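Local coordinates for bromo domain containing protein (Cryptosporidium parvum, PDB 5U9N) that probably recognises acetylated lysine through its second bromodomain, the part held here, which carries the inhibitor bromosporine in its pocket, at residues R10-R15 with S141-L146; I58-R63 with R101-I106. One frame throughout, in Å; residues are numbered along the deposited sequence.

Overall arrangement
The chain folds as a bromodomain bundle of four main helices, 9-20, 57-65, 96-113 and 122-139, with a short helix, 143-148, at the C-terminal end. Interaction 1 opens first, on helix 9-20. Interaction 2 then joins helix 57-65 to helix 96-113, closing a loop that includes the unmodelled residues 68-89. The chain runs on through helix 122-139 before helix 143-148 returns to helix 9-20 and closes interaction 1. Interaction 2 therefore lies wholly within the larger loop, and the two do not cross. Their centres are about 14 Å apart. Segments 10-15 and 58-63 touch through packing of Leu14 CD1 on Glu61 OE1, 3.7 Å apart.

Interaction 1. Residues R10-R15 with S141-L146; sequences RNECLR and SNVFLL. With SO4 (sulfate ion), chain D.
At the terminal end of the bromodomain bundle, Glu12 of helix 9-20 meets an ST turn that leads into helix 143-148. The turn is made by Ser141, whose OG accepts from Val143 N at 3.1 Å. The same hydroxyl donates to Glu12 OE2 at 2.8 Å, approaching on the anti side of the carboxylate. CG of Glu12 stands anti to the backbone N (chi1 179°), and the chain then bends at chi2 (60°), which lays CD beside the turn. Arg15 grips the carboxylate side-on from the same helix. Its NH2 reaches Glu12 OE2 at 2.8 Å in a nearly straight bond, and its NE reaches OE1 from above the carboxylate plane. Arg15 NH2 and Ser141 OG come to OE2 from opposite faces of that plane. Asn142 OD1 lies 3.6 Å from Glu12 CD, with the amide turned 89° from the carboxylate. Nearer the Glu12 backbone, CG packs on Val143 CB at 3.7 Å. Val143 CG2 touches Cys13 SG at the same distance, and Leu146 CD1 sits near Glu12 CB. Cys13 and Val143 both also rest on Trp138 of helix 122-139. On another side of helix 9-20, Arg10 NH2 binds sulfate O1 at 2.8 Å, near the guanidinium plane; the ion probably came from the crystallisation liquor. Two donors thus hold OE2 of the buried Glu12, and Arg15 probably stabilises the negative charge of Glu12. Through the Ser141 hydroxyl, this held carboxylate is linked to the first turn of the C-terminal helix.

Interaction 2. Residues I58-R63 with R101-I106; sequences ITIEKR and RLVKLI
Ile60 of helix 57-65 points its side chain at Leu102, Val103 and Ile106 of helix 96-113. The short helical segments run nearly antiparallel, at 171°, and their axes come within 10.6 Å. This is a helix-helix packing layer inside the bromodomain bundle. Ile60 carries most of it with one methyl, CD1. CG1 lies beside the backbone N (chi1 -68°), and the next torsion is extended (chi2 173°), which sends CD1 outward between the three residues opposite. There CD1 meets Ile106 CD1 tip to tip at 3.4 Å, a close approach for two methyl carbons. Ile106 has the same conformation as Ile60, so each isoleucine presents the end of an extended branch. Val103 CG2 touches Ile60 CD1 at 3.7 Å. Leu102 behaves differently: it slides past Ile60 in the opposite direction, and its CB lies 3.8 Å from Ile60 CD1. The Ile60 methyl also rests against the backbone of the facing helix, 3.7 Å from Val103 N. Further along, Arg63 stretches out from CG to NE and crosses Leu102 at about a right angle. Its NH2 comes to 3.9 Å from Leu102 CD1, while Leu102 CD2 lies over one face of the guanidinium. The layer continues outward: Ile60 also packs on Phe99, Val103 on Phe134 and Leu20, and Ile106 on Phe29. The side chain of Ile106 is about 6 Å from the bound bromosporine, so this end of the contact lies near the ligand pocket. The contact is held by apolar packing, with charge only at its margin. Arg63 NH2 and Arg101 NH1 are 5.4 Å apart; their mutual repulsion is probably eased by the salt bridge of Arg101 to Glu53.

Interaction 1. Residues R10-R15 with S141-L146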
ATOM      1  N   ARG A  10      15.739   0.113  -0.648  1.00 42.32           N
ATOM      2  CA  ARG A  10      14.655  -0.770  -1.085  1.00 40.13           C
ATOM      3  C   ARG A  10      14.314  -1.803  -0.007  1.00 43.22           C
ATOM      4  O   ARG A  10      13.150  -2.134   0.160  1.00 41.83           O
ATOM      5  CB  ARG A  10      15.035  -1.480  -2.383  1.00 42.81           C
ATOM      6  CG  ARG A  10      15.063  -0.572  -3.582  1.00 52.25           C
ATOM      7  CD  ARG A  10      15.791  -1.206  -4.744  1.00 58.74           C
ATOM      8  NE  ARG A  10      15.987  -0.261  -5.845  1.00 53.69           N
ATOM      9  CZ  ARG A  10      15.093   0.000  -6.792  1.00 62.92           C
ATOM     10  NH1 ARG A  10      13.921  -0.632  -6.805  1.00 62.91           N
ATOM     11  NH2 ARG A  10      15.370   0.874  -7.751  1.00 49.25           N
ATOM     12  N   ASN A  11      15.326  -2.331   0.703  1.00 42.63           N
ATOM     13  CA  ASN A  11      15.091  -3.269   1.811  1.00 44.45           C
ATOM     14  C   ASN A  11      14.435  -2.537   2.984  1.00 47.31           C
ATOM     15  O   ASN A  11      13.595  -3.113   3.675  1.00 45.84           O
ATOM     16  CB  ASN A  11      16.396  -3.950   2.259  1.00 53.29           C
ATOM     17  CG  ASN A  11      16.903  -5.005   1.283  1.00 77.35           C
ATOM     18  OD1 ASN A  11      16.125  -5.728   0.652  1.00 68.78           O
ATOM     19  ND2 ASN A  11      18.217  -5.193   1.222  1.00 71.94           N
ATOM     20  N   GLU A  12      14.770  -1.241   3.167  1.00 45.02           N
ATOM     21  CA  GLU A  12      14.140  -0.387   4.189  1.00 43.30           C
ATOM     22  C   GLU A  12      12.642  -0.184   3.837  1.00 45.91           C
ATOM     23  O   GLU A  12      11.793  -0.183   4.734  1.00 45.35           O
ATOM     24  CB  GLU A  12      14.896   0.961   4.299  1.00 43.97           C
ATOM     25  CG  GLU A  12      14.327   1.945   5.314  1.00 51.79           C
ATOM     26  CD  GLU A  12      14.289   1.482   6.757  1.00 60.61           C
ATOM     27  OE1 GLU A  12      15.027   0.534   7.105  1.00 61.56           O
ATOM     28  OE2 GLU A  12      13.504   2.065   7.541  1.00 46.60           O
ATOM     29  N   CYS A  13      12.322  -0.116   2.524  1.00 41.31           N
ATOM     30  CA  CYS A  13      10.932  -0.048   2.046  1.00 39.41           C
ATOM     31  C   CYS A  13      10.227  -1.379   2.292  1.00 43.77           C
ATOM     32  O   CYS A  13       9.070  -1.397   2.703  1.00 42.86           O
ATOM     33  CB  CYS A  13      10.887   0.325   0.566  1.00 39.21           C
ATOM     34  SG  CYS A  13      11.318   2.040   0.220  1.00 42.63           S
ATOM     35  N   LEU A  14      10.904  -2.490   1.994  1.00 41.98           N
ATOM     36  CA  LEU A  14      10.330  -3.815   2.192  1.00 42.60           C
ATOM     37  C   LEU A  14      10.092  -4.097   3.690  1.00 46.57           C
ATOM     38  O   LEU A  14       9.061  -4.675   4.054  1.00 45.23           O
ATOM     39  CB  LEU A  14      11.236  -4.867   1.586  1.00 44.66           C
ATOM     40  CG  LEU A  14      10.755  -6.297   1.730  1.00 52.05           C
ATOM     41  CD1 LEU A  14       9.455  -6.514   0.966  1.00 54.51           C
ATOM     42  CD2 LEU A  14      11.842  -7.268   1.305  1.00 54.69           C
ATOM     43  N   ARG A  15      11.039  -3.692   4.549  1.00 45.57           N
ATOM     44  CA  ARG A  15      10.890  -3.818   6.009  1.00 45.92           C
ATOM     45  C   ARG A  15       9.581  -3.151   6.456  1.00 47.87           C
ATOM     46  O   ARG A  15       8.796  -3.767   7.174  1.00 49.66           O
ATOM     47  CB  ARG A  15      12.082  -3.155   6.731  1.00 44.60           C
ATOM     48  CG  ARG A  15      12.085  -3.351   8.240  1.00 55.72           C
ATOM     49  CD  ARG A  15      13.194  -2.543   8.921  1.00 54.99           C
ATOM     50  NE  ARG A  15      12.952  -1.089   8.867  1.00 58.07           N
ATOM     51  CZ  ARG A  15      12.128  -0.412   9.670  1.00 59.73           C
ATOM     52  NH1 ARG A  15      11.423  -1.046  10.599  1.00 52.03           N
ATOM     53  NH2 ARG A  15      11.994   0.899   9.538  1.00 46.17           N
ATOM     54  N   SER A 141      12.005   6.782   9.615  1.00 36.05           N
ATOM     55  CA  SER A 141      12.887   5.951   8.778  1.00 35.28           C
ATOM     56  C   SER A 141      14.043   6.756   8.110  1.00 39.06           C
ATOM     57  O   SER A 141      13.843   7.893   7.697  1.00 37.64           O
ATOM     58  CB  SER A 141      12.055   5.271   7.682  1.00 37.71           C
ATOM     59  OG  SER A 141      12.846   4.663   6.675  1.00 43.12           O
ATOM     60  N   ASN A 142      15.209   6.076   7.871  1.00 36.92           N
ATOM     61  CA  ASN A 142      16.386   6.658   7.177  1.00 36.73           C
ATOM     62  C   ASN A 142      16.370   6.355   5.649  1.00 38.58           C
ATOM     63  O   ASN A 142      17.385   6.526   4.983  1.00 35.74           O
ATOM     64  CB  ASN A 142      17.707   6.111   7.782  1.00 38.83           C
ATOM     65  CG  ASN A 142      17.925   4.623   7.604  1.00 53.04           C
ATOM     66  OD1 ASN A 142      17.000   3.850   7.343  1.00 44.19           O
ATOM     67  ND2 ASN A 142      19.148   4.193   7.766  1.00 49.40           N
ATOM     68  N   VAL A 143      15.230   5.878   5.126  1.00 36.15           N
ATOM     69  CA  VAL A 143      15.055   5.467   3.725  1.00 36.19           C
ATOM     70  C   VAL A 143      15.551   6.561   2.717  1.00 41.70           C
ATOM     71  O   VAL A 143      16.193   6.210   1.722  1.00 42.71           O
ATOM     72  CB  VAL A 143      13.561   5.099   3.480  1.00 38.94           C
ATOM     73  CG1 VAL A 143      12.650   6.330   3.575  1.00 37.85           C
ATOM     74  CG2 VAL A 143      13.387   4.381   2.157  1.00 38.65           C
ATOM     75  N   PHE A 144      15.272   7.865   2.990  1.00 37.31           N
ATOM     76  CA  PHE A 144      15.737   8.979   2.150  1.00 36.41           C
ATOM     77  C   PHE A 144      17.217   9.240   2.359  1.00 39.88           C
ATOM     78  O   PHE A 144      17.911   9.562   1.414  1.00 40.49           O
ATOM     79  CB  PHE A 144      14.953  10.264   2.447  1.00 37.74           C
ATOM     80  CG  PHE A 144      13.511  10.196   2.031  1.00 37.85           C
ATOM     81  CD1 PHE A 144      13.156  10.239   0.695  1.00 40.32           C
ATOM     82  CD2 PHE A 144      12.509  10.016   2.970  1.00 40.11           C
ATOM     83  CE1 PHE A 144      11.830  10.141   0.314  1.00 39.78           C
ATOM     84  CE2 PHE A 144      11.187   9.875   2.576  1.00 41.25           C
ATOM     85  CZ  PHE A 144      10.860   9.919   1.249  1.00 38.43           C
ATOM     86  N   LEU A 145      17.709   9.115   3.592  1.00 37.93           N
ATOM     87  CA  LEU A 145      19.147   9.284   3.859  1.00 39.25           C
ATOM     88  C   LEU A 145      19.953   8.147   3.213  1.00 44.04           C
ATOM     89  O   LEU A 145      21.106   8.360   2.836  1.00 47.14           O
ATOM     90  CB  LEU A 145      19.434   9.350   5.351  1.00 39.97           C
ATOM     91  CG  LEU A 145      18.639  10.389   6.128  1.00 44.06           C
ATOM     92  CD1 LEU A 145      18.918  10.281   7.592  1.00 45.20           C
ATOM     93  CD2 LEU A 145      18.926  11.784   5.615  1.00 47.64           C
ATOM     94  N   LEU A 146      19.353   6.949   3.079  1.00 39.33           N
ATOM     95  CA  LEU A 146      19.986   5.830   2.380  1.00 40.88           C
ATOM     96  C   LEU A 146      19.975   6.090   0.869  1.00 47.41           C
ATOM     97  O   LEU A 146      21.004   5.961   0.233  1.00 49.97           O
ATOM     98  CB  LEU A 146      19.273   4.507   2.702  1.00 40.17           C
ATOM     99  CG  LEU A 146      19.435   4.002   4.153  1.00 44.78           C
ATOM    100  CD1 LEU A 146      18.570   2.768   4.413  1.00 43.38           C
ATOM    101  CD2 LEU A 146      20.859   3.712   4.464  1.00 48.21           C
TER
HETATM  102  S   SO4 D 502      19.108   2.184  -6.983  1.00136.34           S
HETATM  103  O1  SO4 D 502      17.675   2.344  -7.218  1.00137.03           O
HETATM  104  O2  SO4 D 502      19.668   3.462  -6.542  1.00135.69           O
HETATM  105  O3  SO4 D 502      19.755   1.765  -8.226  1.00136.56           O
HETATM  106  O4  SO4 D 502      19.330   1.164  -5.955  1.00136.25           O

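Interaction 2. Residues I58-R63 with R101-I106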
ATOM      1  N   ILE A  58       1.552  -6.849  -2.653  1.00 42.25           N
ATOM      2  CA  ILE A  58       2.309  -7.840  -3.434  1.00 44.05           C
ATOM      3  C   ILE A  58       2.805  -7.195  -4.745  1.00 45.18           C
ATOM      4  O   ILE A  58       3.929  -7.473  -5.163  1.00 45.34           O
ATOM      5  CB  ILE A  58       1.473  -9.137  -3.682  1.00 49.50           C
ATOM      6  CG1 ILE A  58       2.387 -10.295  -4.158  1.00 53.40           C
ATOM      7  CG2 ILE A  58       0.333  -8.912  -4.697  1.00 49.31           C
ATOM      8  CD1 ILE A  58       3.528 -10.695  -3.127  1.00 64.58           C
ATOM      9  N   THR A  59       2.003  -6.271  -5.336  1.00 40.51           N
ATOM     10  CA  THR A  59       2.388  -5.549  -6.565  1.00 40.54           C
ATOM     11  C   THR A  59       3.556  -4.580  -6.269  1.00 43.56           C
ATOM     12  O   THR A  59       4.462  -4.474  -7.070  1.00 44.58           O
ATOM     13  CB  THR A  59       1.181  -4.804  -7.160  1.00 42.82           C
ATOM     14  OG1 THR A  59       0.244  -5.754  -7.625  1.00 48.44           O
ATOM     15  CG2 THR A  59       1.567  -3.901  -8.313  1.00 42.62           C
ATOM     16  N   ILE A  60       3.533  -3.905  -5.123  1.00 39.08           N
ATOM     17  CA  ILE A  60       4.624  -3.005  -4.725  1.00 38.52           C
ATOM     18  C   ILE A  60       5.887  -3.830  -4.443  1.00 43.55           C
ATOM     19  O   ILE A  60       6.971  -3.451  -4.895  1.00 43.29           O
ATOM     20  CB  ILE A  60       4.230  -2.139  -3.497  1.00 39.21           C
ATOM     21  CG1 ILE A  60       3.133  -1.144  -3.870  1.00 38.77           C
ATOM     22  CG2 ILE A  60       5.452  -1.396  -2.958  1.00 39.55           C
ATOM     23  CD1 ILE A  60       2.551  -0.346  -2.646  1.00 42.43           C
ATOM     24  N   GLU A  61       5.751  -4.926  -3.644  1.00 41.71           N
ATOM     25  CA  GLU A  61       6.875  -5.835  -3.324  1.00 43.70           C
ATOM     26  C   GLU A  61       7.564  -6.329  -4.589  1.00 49.74           C
ATOM     27  O   GLU A  61       8.784  -6.320  -4.655  1.00 51.36           O
ATOM     28  CB  GLU A  61       6.396  -7.055  -2.505  1.00 46.26           C
ATOM     29  CG  GLU A  61       7.535  -8.027  -2.171  1.00 59.03           C
ATOM     30  CD  GLU A  61       7.214  -9.108  -1.157  1.00 78.90           C
ATOM     31  OE1 GLU A  61       8.167  -9.650  -0.552  1.00 77.91           O
ATOM     32  OE2 GLU A  61       6.014  -9.405  -0.955  1.00 71.35           O
ATOM     33  N   LYS A  62       6.787  -6.789  -5.575  1.00 47.71           N
ATOM     34  CA  LYS A  62       7.343  -7.257  -6.846  1.00 50.45           C
ATOM     35  C   LYS A  62       8.013  -6.103  -7.637  1.00 53.70           C
ATOM     36  O   LYS A  62       9.001  -6.345  -8.322  1.00 55.13           O
ATOM     37  CB  LYS A  62       6.252  -7.926  -7.702  1.00 54.65           C
ATOM     38  CG  LYS A  62       5.861  -9.317  -7.198  1.00 67.21           C
ATOM     39  CD  LYS A  62       4.727  -9.929  -8.030  1.00 74.14           C
ATOM     40  CE  LYS A  62       4.390 -11.338  -7.603  1.00 83.37           C
ATOM     41  N   ARG A  63       7.488  -4.858  -7.534  1.00 48.98           N
ATOM     42  CA  ARG A  63       8.115  -3.695  -8.185  1.00 48.67           C
ATOM     43  C   ARG A  63       9.467  -3.310  -7.503  1.00 54.35           C
ATOM     44  O   ARG A  63      10.354  -2.780  -8.177  1.00 55.14           O
ATOM     45  CB  ARG A  63       7.182  -2.486  -8.178  1.00 46.75           C
ATOM     46  CG  ARG A  63       6.044  -2.548  -9.181  1.00 45.57           C
ATOM     47  CD  ARG A  63       5.566  -1.155  -9.534  1.00 49.92           C
ATOM     48  NE  ARG A  63       4.183  -1.145  -9.998  1.00 63.23           N
ATOM     49  CZ  ARG A  63       3.558  -0.074 -10.484  1.00 77.99           C
ATOM     50  NH1 ARG A  63       2.291  -0.155 -10.872  1.00 76.22           N
ATOM     51  NH2 ARG A  63       4.201   1.089 -10.591  1.00 50.74           N
ATOM     52  N   ARG A 101       4.268   7.183  -2.631  1.00 33.08           N
ATOM     53  CA  ARG A 101       3.065   7.394  -3.437  1.00 31.67           C
ATOM     54  C   ARG A 101       2.222   6.106  -3.581  1.00 34.27           C
ATOM     55  O   ARG A 101       1.004   6.138  -3.407  1.00 32.70           O
ATOM     56  CB  ARG A 101       3.450   7.886  -4.822  1.00 29.74           C
ATOM     57  CG  ARG A 101       2.251   8.298  -5.656  1.00 41.30           C
ATOM     58  CD  ARG A 101       2.650   8.875  -6.996  1.00 38.24           C
ATOM     59  NE  ARG A 101       2.973   7.831  -7.955  1.00 33.45           N
ATOM     60  CZ  ARG A 101       2.075   7.033  -8.540  1.00 54.21           C
ATOM     61  NH1 ARG A 101       2.464   6.117  -9.418  1.00 45.32           N
ATOM     62  NH2 ARG A 101       0.781   7.139  -8.239  1.00 55.01           N
ATOM     63  N   LEU A 102       2.872   4.995  -3.933  1.00 31.83           N
ATOM     64  CA  LEU A 102       2.183   3.750  -4.222  1.00 31.46           C
ATOM     65  C   LEU A 102       1.531   3.178  -2.968  1.00 33.65           C
ATOM     66  O   LEU A 102       0.390   2.733  -3.024  1.00 31.21           O
ATOM     67  CB  LEU A 102       3.157   2.726  -4.845  1.00 32.83           C
ATOM     68  CG  LEU A 102       3.575   2.985  -6.328  1.00 37.30           C
ATOM     69  CD1 LEU A 102       4.592   1.904  -6.807  1.00 37.96           C
ATOM     70  CD2 LEU A 102       2.355   2.999  -7.271  1.00 33.79           C
ATOM     71  N   VAL A 103       2.226   3.207  -1.841  1.00 32.84           N
ATOM     72  CA  VAL A 103       1.647   2.707  -0.589  1.00 32.14           C
ATOM     73  C   VAL A 103       0.433   3.566  -0.191  1.00 35.43           C
ATOM     74  O   VAL A 103      -0.606   3.012   0.153  1.00 36.08           O
ATOM     75  CB  VAL A 103       2.687   2.648   0.548  1.00 34.41           C
ATOM     76  CG1 VAL A 103       2.007   2.409   1.889  1.00 33.26           C
ATOM     77  CG2 VAL A 103       3.728   1.560   0.270  1.00 34.45           C
ATOM     78  N   LYS A 104       0.552   4.898  -0.261  1.00 30.15           N
ATOM     79  CA  LYS A 104      -0.544   5.786   0.113  1.00 28.44           C
ATOM     80  C   LYS A 104      -1.702   5.701  -0.871  1.00 32.90           C
ATOM     81  O   LYS A 104      -2.847   5.886  -0.467  1.00 33.62           O
ATOM     82  CB  LYS A 104      -0.067   7.206   0.233  1.00 29.33           C
ATOM     83  CG  LYS A 104       0.815   7.412   1.435  1.00 30.77           C
ATOM     84  CD  LYS A 104       1.182   8.868   1.580  1.00 26.63           C
ATOM     85  CE  LYS A 104       1.652   9.208   2.959  1.00 27.40           C
ATOM     86  NZ  LYS A 104       2.117  10.642   3.042  1.00 40.22           N
ATOM     87  N   LEU A 105      -1.418   5.367  -2.135  1.00 30.06           N
ATOM     88  CA  LEU A 105      -2.447   5.143  -3.172  1.00 30.62           C
ATOM     89  C   LEU A 105      -3.405   3.994  -2.771  1.00 34.24           C
ATOM     90  O   LEU A 105      -4.594   4.065  -3.051  1.00 34.56           O
ATOM     91  CB  LEU A 105      -1.756   4.818  -4.523  1.00 31.45           C
ATOM     92  CG  LEU A 105      -2.641   4.486  -5.701  1.00 37.28           C
ATOM     93  CD1 LEU A 105      -3.463   5.679  -6.123  1.00 37.06           C
ATOM     94  CD2 LEU A 105      -1.816   3.997  -6.847  1.00 42.00           C
ATOM     95  N   ILE A 106      -2.867   2.943  -2.139  1.00 31.92           N
ATOM     96  CA  ILE A 106      -3.625   1.786  -1.640  1.00 31.14           C
ATOM     97  C   ILE A 106      -4.678   2.254  -0.636  1.00 34.72           C
ATOM     98  O   ILE A 106      -5.810   1.812  -0.688  1.00 37.05           O
ATOM     99  CB  ILE A 106      -2.649   0.751  -0.976  1.00 34.58           C
ATOM    100  CG1 ILE A 106      -1.753   0.092  -2.028  1.00 35.71           C
ATOM    101  CG2 ILE A 106      -3.411  -0.345  -0.185  1.00 36.60           C
ATOM    102  CD1 ILE A 106      -0.633  -0.773  -1.443  1.00 44.63           C
TER